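Long-range contacts in alcohol dehydrogenase, zinc-containing (Thermotoga maritima, PDB 3IP1), which catalyses the zinc-dependent oxidation of scyllo-inosose to 3-dehydro-scyllo-inosose with NAD(+) as acceptor, probably as a step in myo-inositol degradation: residues R7-W12 with R43-P48; K255-D260 with M361-I366. One frame throughout, in Å; residues are numbered along the deposited sequence.

Interaction 1: residues R7-W12 with R43-P48; sequences RLHAKW and RVEEVP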
loop_
_atom_site.group_PDB
_atom_site.type_symbol
_atom_site.label_atom_id
_atom_site.label_comp_id
_atom_site.label_asym_id
_atom_site.label_seq_id
_atom_site.Cartn_x
_atom_site.Cartn_y
_atom_site.Cartn_z
ATOM N N ARG A 7 -38.549 18.345 -12.623
ATOM C CA ARG A 7 -37.572 19.429 -12.746
ATOM C C ARG A 7 -37.636 20.430 -11.591
ATOM O O ARG A 7 -38.717 20.718 -11.057
ATOM C CB ARG A 7 -37.707 20.150 -14.089
ATOM C CG ARG A 7 -37.664 19.216 -15.305
ATOM C CD ARG A 7 -37.273 19.972 -16.577
ATOM N NE ARG A 7 -35.828 20.014 -16.766
ATOM C CZ ARG A 7 -35.166 21.028 -17.309
ATOM N NH1 ARG A 7 -33.855 20.961 -17.444
ATOM N NH2 ARG A 7 -35.808 22.115 -17.705
ATOM N N LEU A 8 -36.470 20.940 -11.203
ATOM C CA LEU A 8 -36.374 21.967 -10.165
ATOM C C LEU A 8 -36.079 23.328 -10.788
ATOM O O LEU A 8 -35.112 23.489 -11.516
ATOM C CB LEU A 8 -35.299 21.618 -9.116
ATOM C CG LEU A 8 -35.205 22.457 -7.819
ATOM C CD1 LEU A 8 -34.680 21.627 -6.647
ATOM C CD2 LEU A 8 -34.362 23.739 -7.968
ATOM N N HIS A 9 -36.921 24.307 -10.477
ATOM C CA HIS A 9 -36.689 25.687 -10.876
ATOM C C HIS A 9 -36.397 26.504 -9.631
ATOM O O HIS A 9 -36.955 26.242 -8.573
ATOM C CB HIS A 9 -37.930 26.244 -11.599
ATOM C CG HIS A 9 -38.188 25.584 -12.918
ATOM N ND1 HIS A 9 -37.836 26.163 -14.121
ATOM C CD2 HIS A 9 -38.723 24.376 -13.221
ATOM C CE1 HIS A 9 -38.144 25.341 -15.108
ATOM N NE2 HIS A 9 -38.681 24.249 -14.589
ATOM N N ALA A 10 -35.499 27.473 -9.746
ATOM C CA ALA A 10 -35.225 28.362 -8.634
ATOM C C ALA A 10 -34.838 29.724 -9.175
ATOM O O ALA A 10 -34.530 29.854 -10.357
ATOM C CB ALA A 10 -34.113 27.800 -7.748
ATOM N N LYS A 11 -34.849 30.726 -8.293
ATOM C CA LYS A 11 -34.405 32.089 -8.615
ATOM C C LYS A 11 -32.898 32.289 -8.364
ATOM O O LYS A 11 -32.385 31.916 -7.306
ATOM C CB LYS A 11 -35.233 33.092 -7.784
ATOM C CG LYS A 11 -34.956 34.568 -8.073
ATOM C CD LYS A 11 -35.630 35.461 -7.046
ATOM C CE LYS A 11 -35.392 36.957 -7.359
ATOM N NZ LYS A 11 -36.132 37.848 -6.411
ATOM N N TRP A 12 -32.193 32.870 -9.338
ATOM C CA TRP A 12 -30.822 33.309 -9.117
ATOM C C TRP A 12 -30.854 34.603 -8.290
ATOM O O TRP A 12 -31.061 35.690 -8.843
ATOM C CB TRP A 12 -30.096 33.552 -10.445
ATOM C CG TRP A 12 -28.655 33.978 -10.249
ATOM C CD1 TRP A 12 -28.199 35.237 -9.953
ATOM C CD2 TRP A 12 -27.486 33.150 -10.366
ATOM N NE1 TRP A 12 -26.822 35.236 -9.856
ATOM C CE2 TRP A 12 -26.362 33.970 -10.109
ATOM C CE3 TRP A 12 -27.283 31.793 -10.664
ATOM C CZ2 TRP A 12 -25.044 33.474 -10.137
ATOM C CZ3 TRP A 12 -25.985 31.300 -10.684
ATOM C CH2 TRP A 12 -24.877 32.148 -10.427
ATOM N N ARG A 43 -41.391 20.499 -10.060
ATOM C CA ARG A 43 -42.611 20.161 -10.780
ATOM C C ARG A 43 -42.374 19.158 -11.905
ATOM O O ARG A 43 -41.329 19.160 -12.548
ATOM C CB ARG A 43 -43.288 21.430 -11.329
ATOM C CG ARG A 43 -44.462 21.935 -10.494
ATOM C CD ARG A 43 -45.825 21.402 -11.029
ATOM N NE ARG A 43 -46.641 22.446 -11.679
ATOM C CZ ARG A 43 -46.785 22.615 -12.996
ATOM N NH1 ARG A 43 -46.182 21.817 -13.872
ATOM N NH2 ARG A 43 -47.546 23.601 -13.445
ATOM N N VAL A 44 -43.359 18.291 -12.120
ATOM C CA VAL A 44 -43.396 17.458 -13.316
ATOM C C VAL A 44 -43.732 18.364 -14.483
ATOM O O VAL A 44 -44.761 19.039 -14.463
ATOM C CB VAL A 44 -44.461 16.339 -13.194
ATOM C CG1 VAL A 44 -44.605 15.575 -14.525
ATOM C CG2 VAL A 44 -44.107 15.391 -12.039
ATOM N N GLU A 45 -42.862 18.413 -15.487
ATOM C CA GLU A 45 -43.120 19.231 -16.667
ATOM C C GLU A 45 -42.748 18.485 -17.946
ATOM O O GLU A 45 -41.977 17.510 -17.919
ATOM C CB GLU A 45 -42.420 20.600 -16.563
ATOM C CG GLU A 45 -40.900 20.588 -16.687
ATOM C CD GLU A 45 -40.246 21.955 -16.388
ATOM O OE1 GLU A 45 -39.441 22.452 -17.220
ATOM O OE2 GLU A 45 -40.521 22.533 -15.315
ATOM N N GLU A 46 -43.295 18.931 -19.070
ATOM C CA GLU A 46 -42.954 18.324 -20.351
ATOM C C GLU A 46 -41.529 18.646 -20.728
ATOM O O GLU A 46 -41.051 19.745 -20.463
ATOM C CB GLU A 46 -43.913 18.770 -21.450
ATOM C CG GLU A 46 -45.331 18.316 -21.192
ATOM C CD GLU A 46 -46.166 18.256 -22.447
ATOM O OE1 GLU A 46 -45.928 19.070 -23.381
ATOM O OE2 GLU A 46 -47.071 17.389 -22.484
ATOM N N VAL A 47 -40.851 17.659 -21.318
ATOM C CA VAL A 47 -39.468 17.811 -21.779
ATOM C C VAL A 47 -39.311 17.392 -23.238
ATOM O O VAL A 47 -40.031 16.521 -23.714
ATOM C CB VAL A 47 -38.446 16.998 -20.892
ATOM C CG1 VAL A 47 -38.375 17.568 -19.481
ATOM C CG2 VAL A 47 -38.768 15.491 -20.872
ATOM N N PRO A 48 -38.343 17.991 -23.949
ATOM C CA PRO A 48 -38.050 17.516 -25.307
ATOM C C PRO A 48 -37.506 16.079 -25.312
ATOM O O PRO A 48 -37.004 15.593 -24.294
ATOM C CB PRO A 48 -36.975 18.489 -25.800
ATOM C CG PRO A 48 -36.399 19.082 -24.580
ATOM C CD PRO A 48 -37.499 19.138 -23.569
#
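Segments 7-12 and 43-48, parts of strands 3-12 and 40-47, belong to one antiparallel sheet but meet here at a single bridge, the hydrogen-bonded pair Arg7 and Arg43, and their short axes lie 105° apart with a closest approach of 6.3 Å. Both bonds of the bridge are 2.9 Å long: Arg7 N reaches Arg43 O almost straight, coming from above the carbonyl plane, while Arg43 N meets Arg7 O nearly along the C=O axis. The sheet carries on through neighbouring residues, Glu45 pairing with Ala5 and His9 with Glu41. At this surface junction, away from the metal sites, Glu45 points from its strand toward residues 7-12. Its CG takes the crowded position between backbone N and carbonyl carbon (chi1 71°), and the extended chain beyond it carries the carboxylate across Arg7 to His9. There the two tips meet in a His-carboxylate hydrogen bond, their planes nearly coplanar: His9 NE2 donates to the syn lone pair of Glu45 OE2 at 2.6 Å, with a weak second bond to Glu45 OE1. The main bond is bent, Glu45 OE2 being tilted out of the ring plane. Arg7 passes obliquely alongside, CG and CD against the glutamate chain; it bends at chi3, its guanidinium plane stands 72° from the carboxylate, and Glu45 OE1 lies at the guanidinium edge, in a long salt bridge with Arg7 NH2. The stronger grip on Arg7 lies outside the two segments, where NH1 forms a salt bridge with Asp158 and NE bonds to Thr94 OG1. An alanine in place of Glu45 would remove the acceptor of His9 and would probably leave Arg7 less firmly held along its aliphatic part. Farther along the segment, Val47 CG1 touches Arg7 CD at 3.9 Å.

Interaction 2: residues K255-D260 with M361-I366; sequences KELGAD and MDMTKI
The last turn of helix 248-257 faces an irregular loop that tightens into a 3-10 turn at 364-366, and the backbones stay well apart, Leu257 CA lying 7.9 Å from Met363 CA. A Schellman motif closes the helix: Gly258 takes a positive phi of 117°, at which a side chain would collide with the preceding carbonyl oxygen. Helix 248-257 lies in the Rossmann-type NAD-binding region, and the contact sets it against the loop that leads from helix 349-358 to strand 369-371. Leu257 is the apolar bridge. With CG anti to its carbonyl carbon, it sends its two methyls to different partners: CD1 presses on Ile366 CG2 at 3.6 Å, the two chains crossing at about a right angle, while Leu257 CD2 faces the backbone oxygen Asp362 O at 3.8 Å. The selenomethionine Met363 curls back so that its CE comes within 4.4 Å of Leu257 CD1. Leu227 of helix 224-235 also touches Leu257, and Leu193 packs on both Met363 and Ile366. Nearer solvent, Glu256 and Lys365 cross obliquely, the carboxylate meeting the lysine chain at CD rather than its amine. Because Lys365 bends at chi4, its NZ remains 5.3 Å from Glu256 OE2, so any attraction between the charges is through space. An Asx turn lies within the loop, and Arg186 grips Asp362 OD2 and Thr364 OG1 from outside. Within that turn Asp362 OD1 accepts twice, from Thr364 N at 2.9 Å and, on its syn lone pair, from Thr364 OG1 at 2.6 Å.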
loop_
_atom_site.group_PDB
_atom_site.type_symbol
_atom_site.label_atom_id
_atom_site.label_comp_id
_atom_site.label_asym_id
_atom_site.label_seq_id
_atom_site.Cartn_x
_atom_site.Cartn_y
_atom_site.Cartn_z
ATOM N N LYS A 255 -29.320 -4.139 11.594
ATOM C CA LYS A 255 -29.325 -5.545 12.016
ATOM C C LYS A 255 -29.650 -6.488 10.860
ATOM O O LYS A 255 -29.077 -7.557 10.749
ATOM C CB LYS A 255 -30.303 -5.789 13.161
ATOM C CG LYS A 255 -29.825 -5.291 14.514
ATOM C CD LYS A 255 -30.564 -6.041 15.642
ATOM C CE LYS A 255 -31.899 -5.376 16.001
ATOM N NZ LYS A 255 -32.943 -6.389 16.353
ATOM N N GLU A 256 -30.547 -6.064 9.986
ATOM C CA GLU A 256 -30.949 -6.864 8.867
ATOM C C GLU A 256 -29.838 -6.975 7.837
ATOM O O GLU A 256 -29.771 -7.941 7.075
ATOM C CB GLU A 256 -32.158 -6.211 8.213
ATOM C CG GLU A 256 -33.281 -7.151 7.902
ATOM C CD GLU A 256 -34.388 -6.466 7.116
ATOM O OE1 GLU A 256 -34.668 -5.275 7.378
ATOM O OE2 GLU A 256 -34.966 -7.122 6.228
ATOM N N LEU A 257 -28.996 -5.950 7.786
ATOM C CA LEU A 257 -27.910 -5.917 6.815
ATOM C C LEU A 257 -26.643 -6.608 7.349
ATOM O O LEU A 257 -25.667 -6.733 6.632
ATOM C CB LEU A 257 -27.645 -4.467 6.374
ATOM C CG LEU A 257 -28.803 -3.894 5.540
ATOM C CD1 LEU A 257 -28.717 -2.363 5.339
ATOM C CD2 LEU A 257 -28.927 -4.628 4.206
ATOM N N GLY A 258 -26.660 -7.037 8.616
ATOM C CA GLY A 258 -25.551 -7.808 9.162
ATOM C C GLY A 258 -24.787 -7.181 10.314
ATOM O O GLY A 258 -23.822 -7.777 10.789
ATOM N N ALA A 259 -25.206 -6.006 10.782
ATOM C CA ALA A 259 -24.607 -5.423 11.992
ATOM C C ALA A 259 -24.748 -6.373 13.179
ATOM O O ALA A 259 -25.809 -6.951 13.393
ATOM C CB ALA A 259 -25.220 -4.086 12.328
ATOM N N ASP A 260 -23.680 -6.516 13.944
ATOM C CA ASP A 260 -23.691 -7.388 15.100
ATOM C C ASP A 260 -24.242 -6.672 16.318
ATOM O O ASP A 260 -24.835 -7.306 17.191
ATOM C CB ASP A 260 -22.277 -7.883 15.391
ATOM C CG ASP A 260 -21.685 -8.639 14.223
ATOM O OD1 ASP A 260 -22.096 -9.793 14.012
ATOM O OD2 ASP A 260 -20.831 -8.069 13.506
HETATM N N MSE A 361 -25.484 -9.775 -1.560
HETATM C CA MSE A 361 -25.654 -8.553 -0.783
HETATM C C MSE A 361 -26.814 -7.722 -1.332
HETATM O O MSE A 361 -26.670 -6.979 -2.316
HETATM C CB MSE A 361 -24.364 -7.726 -0.750
HETATM C CG MSE A 361 -24.387 -6.559 0.244
HETATM SE SE MSE A 361 -22.798 -5.413 0.040
HETATM C CE MSE A 361 -23.341 -4.452 -1.574
ATOM N N ASP A 362 -27.955 -7.843 -0.667
ATOM C CA ASP A 362 -29.209 -7.240 -1.106
ATOM C C ASP A 362 -29.517 -5.909 -0.390
ATOM O O ASP A 362 -30.026 -5.891 0.741
ATOM C CB ASP A 362 -30.366 -8.231 -0.892
ATOM C CG ASP A 362 -31.707 -7.676 -1.346
ATOM O OD1 ASP A 362 -31.737 -6.628 -2.023
ATOM O OD2 ASP A 362 -32.741 -8.298 -1.024
HETATM N N MSE A 363 -29.257 -4.802 -1.071
HETATM C CA MSE A 363 -29.506 -3.492 -0.488
HETATM C C MSE A 363 -30.979 -3.055 -0.582
HETATM O O MSE A 363 -31.355 -2.049 0.016
HETATM C CB MSE A 363 -28.601 -2.432 -1.130
HETATM C CG MSE A 363 -27.129 -2.621 -0.867
HETATM SE SE MSE A 363 -26.716 -2.469 1.021
HETATM C CE MSE A 363 -27.517 -0.744 1.389
ATOM N N THR A 364 -31.798 -3.793 -1.330
ATOM C CA THR A 364 -33.206 -3.405 -1.545
ATOM C C THR A 364 -34.001 -3.410 -0.241
ATOM O O THR A 364 -35.056 -2.777 -0.158
ATOM C CB THR A 364 -33.945 -4.268 -2.622
ATOM O OG1 THR A 364 -34.109 -5.619 -2.159
ATOM C CG2 THR A 364 -33.186 -4.257 -3.943
ATOM N N LYS A 365 -33.456 -4.063 0.788
ATOM C CA LYS A 365 -34.065 -4.072 2.112
ATOM C C LYS A 365 -34.285 -2.665 2.672
ATOM O O LYS A 365 -35.115 -2.475 3.554
ATOM C CB LYS A 365 -33.220 -4.883 3.106
ATOM C CG LYS A 365 -33.020 -6.358 2.739
ATOM C CD LYS A 365 -32.405 -7.098 3.917
ATOM C CE LYS A 365 -32.487 -8.605 3.742
ATOM N NZ LYS A 365 -31.289 -9.145 3.034
ATOM N N ILE A 366 -33.536 -1.685 2.176
ATOM C CA ILE A 366 -33.627 -0.336 2.721
ATOM C C ILE A 366 -34.699 0.537 2.060
ATOM O O ILE A 366 -34.997 1.632 2.552
ATOM C CB ILE A 366 -32.255 0.400 2.734
ATOM C CG1 ILE A 366 -31.903 0.941 1.341
ATOM C CG2 ILE A 366 -31.162 -0.509 3.364
ATOM C CD1 ILE A 366 -30.839 2.038 1.359
#

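Overall arrangement
Followed from the N terminus, the two contacts stand in series, each an example of how a chain joins distant parts of its sequence. Interaction 1 closes first, after a short excursion of 30 residues with little regular structure, and joins strands 3-12 and 40-47 of one antiparallel sheet. Interaction 2 opens far later and spans 100 residues, including four of the six strands of the parallel sheet, before the loop after helix 349-358 returns to the end of helix 248-257. The contacts neither nest nor cross. Their centres lie 35 Å apart, on opposite sides of the chain's centre, and their nearest atoms remain about 22 Å from each other.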